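Local atomic coordinates of hydroquinone dioxygenase large subunit (Pseudomonas sp., PDB entry 4ZXA), a protein that probably catalyses, as the large subunit of a two-subunit, iron(II)-dependent dioxygenase of cupin type, the oxygen-dependent ring opening of hydroquinone. Residues Trp82-His87 with Pro253-Asn258; Ile271-Gly276 with Ile301-Tyr306; Asp73-Phe78 with Thr229-Val234. All blocks are in the same frame, centred on the assembly; numbering follows the deposited sequence.

Contact 1 of 3, residues Trp82-His87 with Pro253-Asn258; sequences WVNFDH and PVFHGN. With CD (cadmium ion), chain I; H8N (4-hydroxybenzonitrile), chain J.
Trp82 and Gly257 exchange two backbone hydrogen bonds, Trp82 N to Gly257 O at 2.9 Å and Gly257 N to Trp82 O at 2.8 Å, both nearly straight. Asn84 and Phe255 repeat the exchange two residues further on, but less tightly: Phe255 N reaches Asn84 O at 3.1 Å with 136° at the hydrogen. Trp82 O has a second neighbour, the edge of the His256 ring, where CD2 lies 3.1 Å away. That imidazole is engaged at both nitrogens, illustrating how a metal ligand is oriented from behind: ND1 binds the cadmium ion at 2.2 Å while NE2 is bonded to Tyr80 O. Asn258 divides its amide likewise, OD1 on the metal at 2.3 Å and ND2 on Pro298 O, which fixes the turn of the group. On the face shared by Trp82 and Asn84, the Phe255 ring lies flat against Asn84, with CB of Asn84 3.6 Å from the ring centroid in a CH-pi contact. The same ring also touches His87, Arg302 and Gln304. An alanine in place of Phe255 would probably strip Asn84 of this aromatic cover and open a gap beside the other three. On the other face Val83 CG1 meets Val254 CG1 at 3.6 Å. Within the antiparallel sheet, strand 82-84 runs between strands 89-93 and 251-257; strand 301-307 follows beyond 251-257, and helix 63-75 packs on Val83 and Phe85.

Contact 2 of 3, residues Ile271-Gly276 with Ile301-Tyr306; sequences IVWDVG and IRHQGY. With CD (cadmium ion), chain I.
Trp273 and His303 turn to the same face of the sheet through different first torsions: CG of Trp273 stands anti to its carbonyl carbon (chi1 -67°), whereas CG of His303 sits between backbone N and carbonyl carbon (chi1 57°). In this way Trp273 CE3 comes to 3.9 Å from His303 CG, the two rings meeting obliquely. The setting is an antiparallel strand pair of the cupin fold, in which His303, as a metal ligand in a cupin commonly does, projects inward from a strand; its NE2 binds the cadmium ion at 2.2 Å. Trp273 belongs to the same pocket and touches the bound 4-hydroxybenzonitrile.

The close fit over the indole depends on a glycine. Gly305 CA lies 3.7 Å from the centroid of the six-membered ring of Trp273, over its face, and a beta carbon at Gly305 would probably crowd that ring. Behind the side chains, six backbone hydrogen bonds join Val272 with Tyr306, Asp274 with Gln304 and Gly276 with Arg302; the bond from Gly276 N to Arg302 O is almost perfectly straight at 176°. On the metal-side face Val275 CG1 packs 3.7 Å from Ile301 CB; Tyr35 of the small subunit also packs on Val275.

On the reverse face the polar ends gather. Gln304 NE2 is bonded to Leu252 O, and Tyr306 packs on Leu60 of the second copy of this subunit. One water gathers three side chains: it donates to Asp274 OD2 at 3.1 Å and weakly to Gln304 OE1 at 3.4 Å, and it hydrogen-bonds Tyr306 OH at 2.6 Å.

Contact 3 of 3, residues Asp73-Phe78 with Thr229-Val234; sequences DVAWGF and TWNPSV. With H8N (4-hydroxybenzonitrile), chain J.
Trp76 NE1 gives a weak hydrogen bond to Asn231 OD1, 3.0 Å long and bent to 134° at the hydrogen. Indole and amide are nearly coplanar, and the oxygen lies in the ring plane at its edge. CG of Asn231 stands anti to its backbone N (chi1 -161°), and OD1 then reaches the indole rim. Further along the same rim, Trp230 O approaches Trp76 CZ2 to 3.2 Å.

The bound 4-hydroxybenzonitrile sits against these residues. Trp76 CZ2 lies 3.8 Å from its CAE, and Pro232 CG comes to 3.5 Å from the same atom from one side of the ligand ring. Trp230 CE3 approaches from the other side, toward the phenol end, 3.6 Å from OAB; that hydroxyl is also hydrogen-bonded to Glu248 OE2.

Trp76 stands where helix 63-75 ends in a Schellman motif. Gly77 takes a positive phi there, and two bonds run back into the last turn: Phe78 N to Asp73 O at 2.8 Å and, weakly, Gly77 N to Val74 O at 3.3 Å. From this end of the helix the indole of Trp76 points into the ligand pocket.

A second shell sets the loop in place. Asn231 N is bonded to Thr246 OG1 and Trp230 NE1 to Glu249 O, both on strand 241-249. From the helix, Arg72 NE reaches Trp230 O, the same carbonyl that lies at the indole rim.

Along the chain contact 3 opens first, with 73-78, and contact 1 follows at 82-87; contact 3 then closes at 229-234 before contact 1 closes at 253-258, and contact 2 comes last. Contacts 1 and 2 have centres about 10 Å apart in one antiparallel sheet, where strands 251-257 and 301-307 are neighbours, joined by His256 O to His303 N at 2.9 Å, a probable hydrogen bond. Contact 3 lies about 13 Å from contact 1 and 17 Å from contact 2, centre to centre. Contacts 1 and 2 supply metal ligands, and contact 3 lines the pocket, so distant parts of the sequence converge on one site.

Contact 1 of 3, residues Trp82-His87 with Pro253-Asn258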
loop_
_atom_site.group_PDB
_atom_site.type_symbol
_atom_site.label_atom_id
_atom_site.label_comp_id
_atom_site.label_asym_id
_atom_site.label_seq_id
_atom_site.Cartn_x
_atom_site.Cartn_y
_atom_site.Cartn_z
ATOM N N TRP E 82 -16.174 -7.531 -9.292
ATOM C CA TRP E 82 -14.897 -7.966 -8.742
ATOM C C TRP E 82 -14.439 -7.072 -7.594
ATOM O O TRP E 82 -14.219 -5.871 -7.779
ATOM C CB TRP E 82 -13.809 -7.966 -9.815
ATOM C CG TRP E 82 -14.016 -8.910 -10.956
ATOM C CD1 TRP E 82 -13.298 -10.043 -11.228
ATOM C CD2 TRP E 82 -14.982 -8.791 -12.013
ATOM N NE1 TRP E 82 -13.766 -10.641 -12.376
ATOM C CE2 TRP E 82 -14.801 -9.888 -12.877
ATOM C CE3 TRP E 82 -15.989 -7.863 -12.303
ATOM C CZ2 TRP E 82 -15.593 -10.085 -14.020
ATOM C CZ3 TRP E 82 -16.775 -8.065 -13.437
ATOM C CH2 TRP E 82 -16.569 -9.163 -14.279
ATOM N N VAL E 83 -14.280 -7.663 -6.415
ATOM C CA VAL E 83 -13.745 -6.959 -5.264
ATOM C C VAL E 83 -12.271 -7.362 -5.086
ATOM O O VAL E 83 -11.963 -8.493 -4.711
ATOM C CB VAL E 83 -14.545 -7.320 -4.020
ATOM C CG1 VAL E 83 -13.975 -6.623 -2.795
ATOM C CG2 VAL E 83 -16.038 -6.990 -4.221
ATOM N N ASN E 84 -11.358 -6.443 -5.386
ATOM C CA ASN E 84 -9.946 -6.762 -5.352
ATOM C C ASN E 84 -9.278 -6.255 -4.085
ATOM O O ASN E 84 -9.363 -5.056 -3.760
ATOM C CB ASN E 84 -9.234 -6.206 -6.573
ATOM C CG ASN E 84 -9.767 -6.784 -7.868
ATOM O OD1 ASN E 84 -10.603 -6.171 -8.535
ATOM N ND2 ASN E 84 -9.280 -7.953 -8.236
ATOM N N PHE E 85 -8.639 -7.187 -3.369
ATOM C CA PHE E 85 -7.939 -6.889 -2.131
ATOM C C PHE E 85 -6.697 -6.140 -2.523
ATOM O O PHE E 85 -6.237 -5.255 -1.824
ATOM C CB PHE E 85 -7.527 -8.178 -1.437
ATOM C CG PHE E 85 -8.627 -8.835 -0.670
ATOM C CD1 PHE E 85 -9.924 -8.835 -1.150
ATOM C CD2 PHE E 85 -8.353 -9.474 0.533
ATOM C CE1 PHE E 85 -10.952 -9.460 -0.439
ATOM C CE2 PHE E 85 -9.358 -10.093 1.258
ATOM C CZ PHE E 85 -10.672 -10.094 0.767
ATOM N N ASP E 86 -6.146 -6.545 -3.657
ATOM C CA ASP E 86 -4.981 -5.912 -4.244
ATOM C C ASP E 86 -4.854 -6.499 -5.641
ATOM O O ASP E 86 -5.754 -7.187 -6.104
ATOM C CB ASP E 86 -3.712 -6.095 -3.387
ATOM C CG ASP E 86 -3.132 -7.513 -3.447
ATOM O OD1 ASP E 86 -3.632 -8.373 -4.217
ATOM O OD2 ASP E 86 -2.142 -7.763 -2.726
ATOM N N HIS E 87 -3.752 -6.232 -6.328
ATOM C CA HIS E 87 -3.656 -6.611 -7.732
ATOM C C HIS E 87 -3.465 -8.111 -7.968
ATOM O O HIS E 87 -3.308 -8.550 -9.107
ATOM C CB HIS E 87 -2.576 -5.791 -8.441
ATOM C CG HIS E 87 -2.914 -4.338 -8.552
ATOM N ND1 HIS E 87 -2.601 -3.424 -7.571
ATOM C CD2 HIS E 87 -3.560 -3.649 -9.522
ATOM C CE1 HIS E 87 -3.032 -2.229 -7.934
ATOM N NE2 HIS E 87 -3.614 -2.338 -9.115
ATOM N N PRO E 253 -10.953 0.529 0.693
ATOM C CA PRO E 253 -10.107 -0.620 1.051
ATOM C C PRO E 253 -9.916 -1.686 -0.060
ATOM O O PRO E 253 -9.159 -2.628 0.133
ATOM C CB PRO E 253 -10.830 -1.209 2.268
ATOM C CG PRO E 253 -11.606 -0.052 2.849
ATOM C CD PRO E 253 -12.056 0.723 1.650
ATOM N N VAL E 254 -10.581 -1.529 -1.199
ATOM C CA VAL E 254 -10.415 -2.430 -2.325
ATOM C C VAL E 254 -10.431 -1.593 -3.568
ATOM O O VAL E 254 -10.873 -0.456 -3.527
ATOM C CB VAL E 254 -11.597 -3.442 -2.444
ATOM C CG1 VAL E 254 -11.608 -4.390 -1.267
ATOM C CG2 VAL E 254 -12.942 -2.709 -2.562
ATOM N N PHE E 255 -9.964 -2.135 -4.684
ATOM C CA PHE E 255 -10.386 -1.556 -5.957
ATOM C C PHE E 255 -11.466 -2.424 -6.602
ATOM O O PHE E 255 -11.398 -3.664 -6.612
ATOM C CB PHE E 255 -9.227 -1.161 -6.898
ATOM C CG PHE E 255 -8.485 -2.316 -7.532
ATOM C CD1 PHE E 255 -7.287 -2.781 -6.974
ATOM C CD2 PHE E 255 -8.945 -2.893 -8.724
ATOM C CE1 PHE E 255 -6.567 -3.830 -7.581
ATOM C CE2 PHE E 255 -8.243 -3.958 -9.342
ATOM C CZ PHE E 255 -7.050 -4.426 -8.774
ATOM N N HIS E 256 -12.499 -1.755 -7.088
ATOM C CA HIS E 256 -13.699 -2.446 -7.526
ATOM C C HIS E 256 -13.784 -2.543 -9.034
ATOM O O HIS E 256 -13.633 -1.540 -9.733
ATOM C CB HIS E 256 -14.936 -1.728 -7.002
ATOM C CG HIS E 256 -16.204 -2.464 -7.286
ATOM N ND1 HIS E 256 -17.387 -1.820 -7.567
ATOM C CD2 HIS E 256 -16.469 -3.781 -7.347
ATOM C CE1 HIS E 256 -18.333 -2.710 -7.780
ATOM N NE2 HIS E 256 -17.804 -3.915 -7.651
ATOM N N GLY E 257 -14.012 -3.752 -9.534
ATOM C CA GLY E 257 -14.311 -3.956 -10.945
ATOM C C GLY E 257 -15.816 -4.083 -11.136
ATOM O O GLY E 257 -16.435 -5.002 -10.594
ATOM N N ASN E 258 -16.403 -3.149 -11.882
ATOM C CA ASN E 258 -17.860 -3.045 -12.008
ATOM C C ASN E 258 -18.531 -4.135 -12.868
ATOM O O ASN E 258 -17.894 -4.721 -13.734
ATOM C CB ASN E 258 -18.218 -1.663 -12.565
ATOM C CG ASN E 258 -18.219 -0.568 -11.501
ATOM O OD1 ASN E 258 -17.666 -0.732 -10.411
ATOM N ND2 ASN E 258 -18.850 0.557 -11.820
HETATM CD CD CD I . -17.722 0.207 -8.272
HETATM N NAA H8N J . -17.751 0.641 -5.974
HETATM C CAC H8N J . -17.846 1.096 -4.930
HETATM C CAI H8N J . -17.976 1.730 -3.585
HETATM C CAF H8N J . -17.987 3.117 -3.509
HETATM C CAD H8N J . -18.104 3.746 -2.272
HETATM C CAH H8N J . -18.207 2.950 -1.142
HETATM O OAB H8N J . -18.309 3.557 0.081
HETATM C CAE H8N J . -18.196 1.562 -1.215
HETATM C CAG H8N J . -18.082 0.945 -2.452
#

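Contact 2 of 3, residues Ile271-Gly276 with Ile301-Tyr306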
loop_
_atom_site.group_PDB
_atom_site.type_symbol
_atom_site.label_atom_id
_atom_site.label_comp_id
_atom_site.label_asym_id
_atom_site.label_seq_id
_atom_site.Cartn_x
_atom_site.Cartn_y
_atom_site.Cartn_z
ATOM N N ILE E 271 -13.899 13.658 -3.169
ATOM C CA ILE E 271 -13.286 12.346 -3.331
ATOM C C ILE E 271 -12.620 12.257 -4.706
ATOM O O ILE E 271 -13.141 12.782 -5.705
ATOM C CB ILE E 271 -14.342 11.203 -3.207
ATOM C CG1 ILE E 271 -14.988 11.195 -1.810
ATOM C CG2 ILE E 271 -13.715 9.844 -3.523
ATOM C CD1 ILE E 271 -16.064 10.143 -1.622
ATOM N N VAL E 272 -11.470 11.594 -4.772
ATOM C CA VAL E 272 -10.834 11.364 -6.064
ATOM C C VAL E 272 -10.897 9.893 -6.504
ATOM O O VAL E 272 -10.511 8.975 -5.761
ATOM C CB VAL E 272 -9.376 11.845 -6.083
ATOM C CG1 VAL E 272 -8.703 11.461 -7.415
ATOM C CG2 VAL E 272 -9.319 13.329 -5.858
ATOM N N TRP E 273 -11.369 9.678 -7.729
ATOM C CA TRP E 273 -11.457 8.333 -8.277
ATOM C C TRP E 273 -10.458 8.055 -9.404
ATOM O O TRP E 273 -10.442 8.759 -10.410
ATOM C CB TRP E 273 -12.884 8.044 -8.743
ATOM C CG TRP E 273 -13.861 7.978 -7.620
ATOM C CD1 TRP E 273 -14.582 9.015 -7.108
ATOM C CD2 TRP E 273 -14.222 6.821 -6.849
ATOM N NE1 TRP E 273 -15.378 8.578 -6.085
ATOM C CE2 TRP E 273 -15.177 7.235 -5.902
ATOM C CE3 TRP E 273 -13.843 5.474 -6.881
ATOM C CZ2 TRP E 273 -15.754 6.352 -4.984
ATOM C CZ3 TRP E 273 -14.415 4.595 -5.967
ATOM C CH2 TRP E 273 -15.351 5.038 -5.030
ATOM N N ASP E 274 -9.615 7.040 -9.215
ATOM C CA ASP E 274 -8.819 6.479 -10.303
ATOM C C ASP E 274 -9.723 5.563 -11.099
ATOM O O ASP E 274 -10.298 4.624 -10.541
ATOM C CB ASP E 274 -7.674 5.626 -9.755
ATOM C CG ASP E 274 -6.321 6.294 -9.890
ATOM O OD1 ASP E 274 -6.253 7.548 -9.900
ATOM O OD2 ASP E 274 -5.315 5.558 -9.975
ATOM N N VAL E 275 -9.855 5.802 -12.394
ATOM C CA VAL E 275 -10.716 4.950 -13.192
ATOM C C VAL E 275 -9.956 4.306 -14.317
ATOM O O VAL E 275 -9.342 4.989 -15.136
ATOM C CB VAL E 275 -11.912 5.720 -13.753
ATOM C CG1 VAL E 275 -12.777 4.796 -14.614
ATOM C CG2 VAL E 275 -12.712 6.345 -12.602
ATOM N N GLY E 276 -10.000 2.978 -14.356
ATOM C CA GLY E 276 -9.284 2.238 -15.375
ATOM C C GLY E 276 -10.047 1.099 -16.022
ATOM O O GLY E 276 -11.218 0.836 -15.719
ATOM N N ILE E 301 -15.501 -0.571 -16.211
ATOM C CA ILE E 301 -14.272 -0.047 -15.641
ATOM C C ILE E 301 -14.064 -0.617 -14.249
ATOM O O ILE E 301 -14.936 -1.280 -13.692
ATOM C CB ILE E 301 -14.244 1.532 -15.619
ATOM C CG1 ILE E 301 -15.502 2.121 -14.965
ATOM C CG2 ILE E 301 -14.095 2.105 -17.029
ATOM C CD1 ILE E 301 -15.517 2.041 -13.452
ATOM N N ARG E 302 -12.887 -0.371 -13.703
ATOM C CA ARG E 302 -12.623 -0.612 -12.289
ATOM C C ARG E 302 -12.115 0.710 -11.717
ATOM O O ARG E 302 -11.631 1.575 -12.460
ATOM C CB ARG E 302 -11.557 -1.686 -12.128
ATOM C CG ARG E 302 -10.224 -1.258 -12.693
ATOM C CD ARG E 302 -9.249 -2.402 -12.732
ATOM N NE ARG E 302 -7.962 -1.993 -12.183
ATOM C CZ ARG E 302 -6.845 -2.711 -12.277
ATOM N NH1 ARG E 302 -6.853 -3.877 -12.919
ATOM N NH2 ARG E 302 -5.716 -2.255 -11.734
ATOM N N HIS E 303 -12.217 0.880 -10.408
ATOM C CA HIS E 303 -11.913 2.174 -9.818
ATOM C C HIS E 303 -11.641 2.064 -8.323
ATOM O O HIS E 303 -11.926 1.043 -7.714
ATOM C CB HIS E 303 -13.059 3.148 -10.093
ATOM C CG HIS E 303 -14.389 2.672 -9.587
ATOM N ND1 HIS E 303 -15.551 3.360 -9.811
ATOM C CD2 HIS E 303 -14.716 1.584 -8.855
ATOM C CE1 HIS E 303 -16.562 2.712 -9.240
ATOM N NE2 HIS E 303 -16.074 1.640 -8.652
ATOM N N GLN E 304 -11.075 3.116 -7.743
ATOM C CA GLN E 304 -10.760 3.146 -6.322
ATOM C C GLN E 304 -10.808 4.610 -5.928
ATOM O O GLN E 304 -10.442 5.477 -6.726
ATOM C CB GLN E 304 -9.368 2.545 -6.063
ATOM C CG GLN E 304 -9.028 2.342 -4.589
ATOM C CD GLN E 304 -7.754 1.523 -4.361
ATOM O OE1 GLN E 304 -6.827 1.548 -5.168
ATOM N NE2 GLN E 304 -7.713 0.789 -3.253
ATOM N N GLY E 305 -11.281 4.903 -4.722
ATOM C CA GLY E 305 -11.456 6.285 -4.302
ATOM C C GLY E 305 -10.477 6.758 -3.238
ATOM O O GLY E 305 -9.925 5.959 -2.476
ATOM N N TYR E 306 -10.265 8.069 -3.193
ATOM C CA TYR E 306 -9.387 8.678 -2.206
ATOM C C TYR E 306 -10.095 9.867 -1.582
ATOM O O TYR E 306 -10.586 10.754 -2.286
ATOM C CB TYR E 306 -8.060 9.107 -2.848
ATOM C CG TYR E 306 -7.289 7.934 -3.402
ATOM C CD1 TYR E 306 -7.700 7.307 -4.573
ATOM C CD2 TYR E 306 -6.169 7.437 -2.749
ATOM C CE1 TYR E 306 -7.017 6.239 -5.086
ATOM C CE2 TYR E 306 -5.475 6.360 -3.258
ATOM C CZ TYR E 306 -5.911 5.760 -4.433
ATOM O OH TYR E 306 -5.250 4.672 -4.973
HETATM CD CD CD I . -17.722 0.207 -8.272
HETATM O O HOH W 1 -5.885 3.880 -7.417
#

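Contact 3 of 3, residues Asp73-Phe78 with Thr229-Val234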
loop_
_atom_site.group_PDB
_atom_site.type_symbol
_atom_site.label_atom_id
_atom_site.label_comp_id
_atom_site.label_asym_id
_atom_site.label_seq_id
_atom_site.Cartn_x
_atom_site.Cartn_y
_atom_site.Cartn_z
ATOM N N ASP E 73 -15.605 -7.016 2.142
ATOM C CA ASP E 73 -16.174 -8.131 1.385
ATOM C C ASP E 73 -17.242 -8.858 2.194
ATOM O O ASP E 73 -18.256 -9.298 1.649
ATOM C CB ASP E 73 -15.101 -9.126 0.933
ATOM C CG ASP E 73 -15.314 -9.612 -0.496
ATOM O OD1 ASP E 73 -16.325 -9.234 -1.142
ATOM O OD2 ASP E 73 -14.457 -10.379 -0.981
ATOM N N VAL E 74 -17.013 -8.973 3.497
ATOM C CA VAL E 74 -17.942 -9.685 4.360
ATOM C C VAL E 74 -19.178 -8.849 4.628
ATOM O O VAL E 74 -20.297 -9.367 4.605
ATOM C CB VAL E 74 -17.303 -10.089 5.698
ATOM C CG1 VAL E 74 -18.375 -10.273 6.758
ATOM C CG2 VAL E 74 -16.489 -11.346 5.519
ATOM N N ALA E 75 -18.967 -7.558 4.872
ATOM C CA ALA E 75 -20.056 -6.663 5.219
ATOM C C ALA E 75 -20.964 -6.445 4.016
ATOM O O ALA E 75 -22.164 -6.218 4.174
ATOM C CB ALA E 75 -19.520 -5.330 5.734
ATOM N N TRP E 76 -20.383 -6.501 2.820
ATOM C CA TRP E 76 -21.121 -6.226 1.586
ATOM C C TRP E 76 -21.723 -7.489 0.981
ATOM O O TRP E 76 -22.384 -7.434 -0.045
ATOM C CB TRP E 76 -20.215 -5.565 0.537
ATOM C CG TRP E 76 -19.598 -4.276 0.968
ATOM C CD1 TRP E 76 -19.941 -3.525 2.053
ATOM C CD2 TRP E 76 -18.504 -3.598 0.334
ATOM N NE1 TRP E 76 -19.133 -2.417 2.128
ATOM C CE2 TRP E 76 -18.241 -2.439 1.091
ATOM C CE3 TRP E 76 -17.719 -3.858 -0.789
ATOM C CZ2 TRP E 76 -17.242 -1.537 0.745
ATOM C CZ3 TRP E 76 -16.725 -2.975 -1.126
ATOM C CH2 TRP E 76 -16.490 -1.825 -0.361
ATOM N N GLY E 77 -21.473 -8.638 1.596
ATOM C CA GLY E 77 -21.963 -9.890 1.045
ATOM C C GLY E 77 -21.345 -10.157 -0.309
ATOM O O GLY E 77 -21.978 -10.730 -1.200
ATOM N N PHE E 78 -20.091 -9.734 -0.455
ATOM C CA PHE E 78 -19.323 -9.908 -1.689
ATOM C C PHE E 78 -19.745 -8.972 -2.813
ATOM O O PHE E 78 -19.272 -9.088 -3.940
ATOM C CB PHE E 78 -19.271 -11.383 -2.111
ATOM C CG PHE E 78 -18.630 -12.261 -1.074
ATOM C CD1 PHE E 78 -17.243 -12.272 -0.924
ATOM C CD2 PHE E 78 -19.401 -13.030 -0.218
ATOM C CE1 PHE E 78 -16.625 -13.064 0.051
ATOM C CE2 PHE E 78 -18.804 -13.821 0.755
ATOM C CZ PHE E 78 -17.407 -13.840 0.894
ATOM N N THR E 229 -16.342 3.509 7.803
ATOM C CA THR E 229 -16.027 4.141 6.527
ATOM C C THR E 229 -16.218 3.198 5.338
ATOM O O THR E 229 -16.188 1.983 5.483
ATOM C CB THR E 229 -14.592 4.664 6.502
ATOM O OG1 THR E 229 -13.691 3.556 6.615
ATOM C CG2 THR E 229 -14.370 5.615 7.642
ATOM N N TRP E 230 -16.417 3.780 4.163
ATOM C CA TRP E 230 -16.640 3.014 2.942
ATOM C C TRP E 230 -17.652 1.891 3.154
ATOM O O TRP E 230 -17.346 0.696 2.977
ATOM C CB TRP E 230 -15.321 2.496 2.418
ATOM C CG TRP E 230 -14.294 3.589 2.286
ATOM C CD1 TRP E 230 -13.314 3.901 3.179
ATOM C CD2 TRP E 230 -14.160 4.509 1.200
ATOM N NE1 TRP E 230 -12.562 4.954 2.713
ATOM C CE2 TRP E 230 -13.067 5.349 1.500
ATOM C CE3 TRP E 230 -14.851 4.708 0.002
ATOM C CZ2 TRP E 230 -12.646 6.363 0.635
ATOM C CZ3 TRP E 230 -14.440 5.710 -0.853
ATOM C CH2 TRP E 230 -13.343 6.522 -0.538
ATOM N N ASN E 231 -18.864 2.288 3.544
ATOM C CA ASN E 231 -19.934 1.335 3.772
ATOM C C ASN E 231 -21.322 1.852 3.407
ATOM O O ASN E 231 -22.072 2.307 4.267
ATOM C CB ASN E 231 -19.910 0.846 5.214
ATOM C CG ASN E 231 -20.674 -0.454 5.388
ATOM O OD1 ASN E 231 -20.470 -1.410 4.639
ATOM N ND2 ASN E 231 -21.574 -0.486 6.358
ATOM N N PRO E 232 -21.659 1.776 2.116
ATOM C CA PRO E 232 -22.977 2.214 1.649
ATOM C C PRO E 232 -24.071 1.548 2.480
ATOM O O PRO E 232 -24.094 0.317 2.585
ATOM C CB PRO E 232 -23.021 1.718 0.196
ATOM C CG PRO E 232 -21.554 1.633 -0.214
ATOM C CD PRO E 232 -20.844 1.182 1.039
ATOM N N SER E 233 -24.951 2.360 3.068
ATOM C CA SER E 233 -26.021 1.868 3.917
ATOM C C SER E 233 -27.341 2.552 3.515
ATOM O O SER E 233 -27.373 3.768 3.297
ATOM C CB SER E 233 -25.674 2.139 5.382
ATOM O OG SER E 233 -26.626 1.560 6.254
ATOM N N VAL E 234 -28.422 1.776 3.411
ATOM C CA VAL E 234 -29.670 2.272 2.827
ATOM C C VAL E 234 -30.383 3.299 3.720
ATOM O O VAL E 234 -30.646 3.023 4.891
ATOM C CB VAL E 234 -30.662 1.118 2.536
ATOM C CG1 VAL E 234 -31.991 1.672 2.086
ATOM C CG2 VAL E 234 -30.105 0.173 1.493
HETATM N NAA H8N J . -17.751 0.641 -5.974
HETATM C CAC H8N J . -17.846 1.096 -4.930
HETATM C CAI H8N J . -17.976 1.730 -3.585
HETATM C CAF H8N J . -17.987 3.117 -3.509
HETATM C CAD H8N J . -18.104 3.746 -2.272
HETATM C CAH H8N J . -18.207 2.950 -1.142
HETATM O OAB H8N J . -18.309 3.557 0.081
HETATM C CAE H8N J . -18.196 1.562 -1.215
HETATM C CAG H8N J . -18.082 0.945 -2.452
#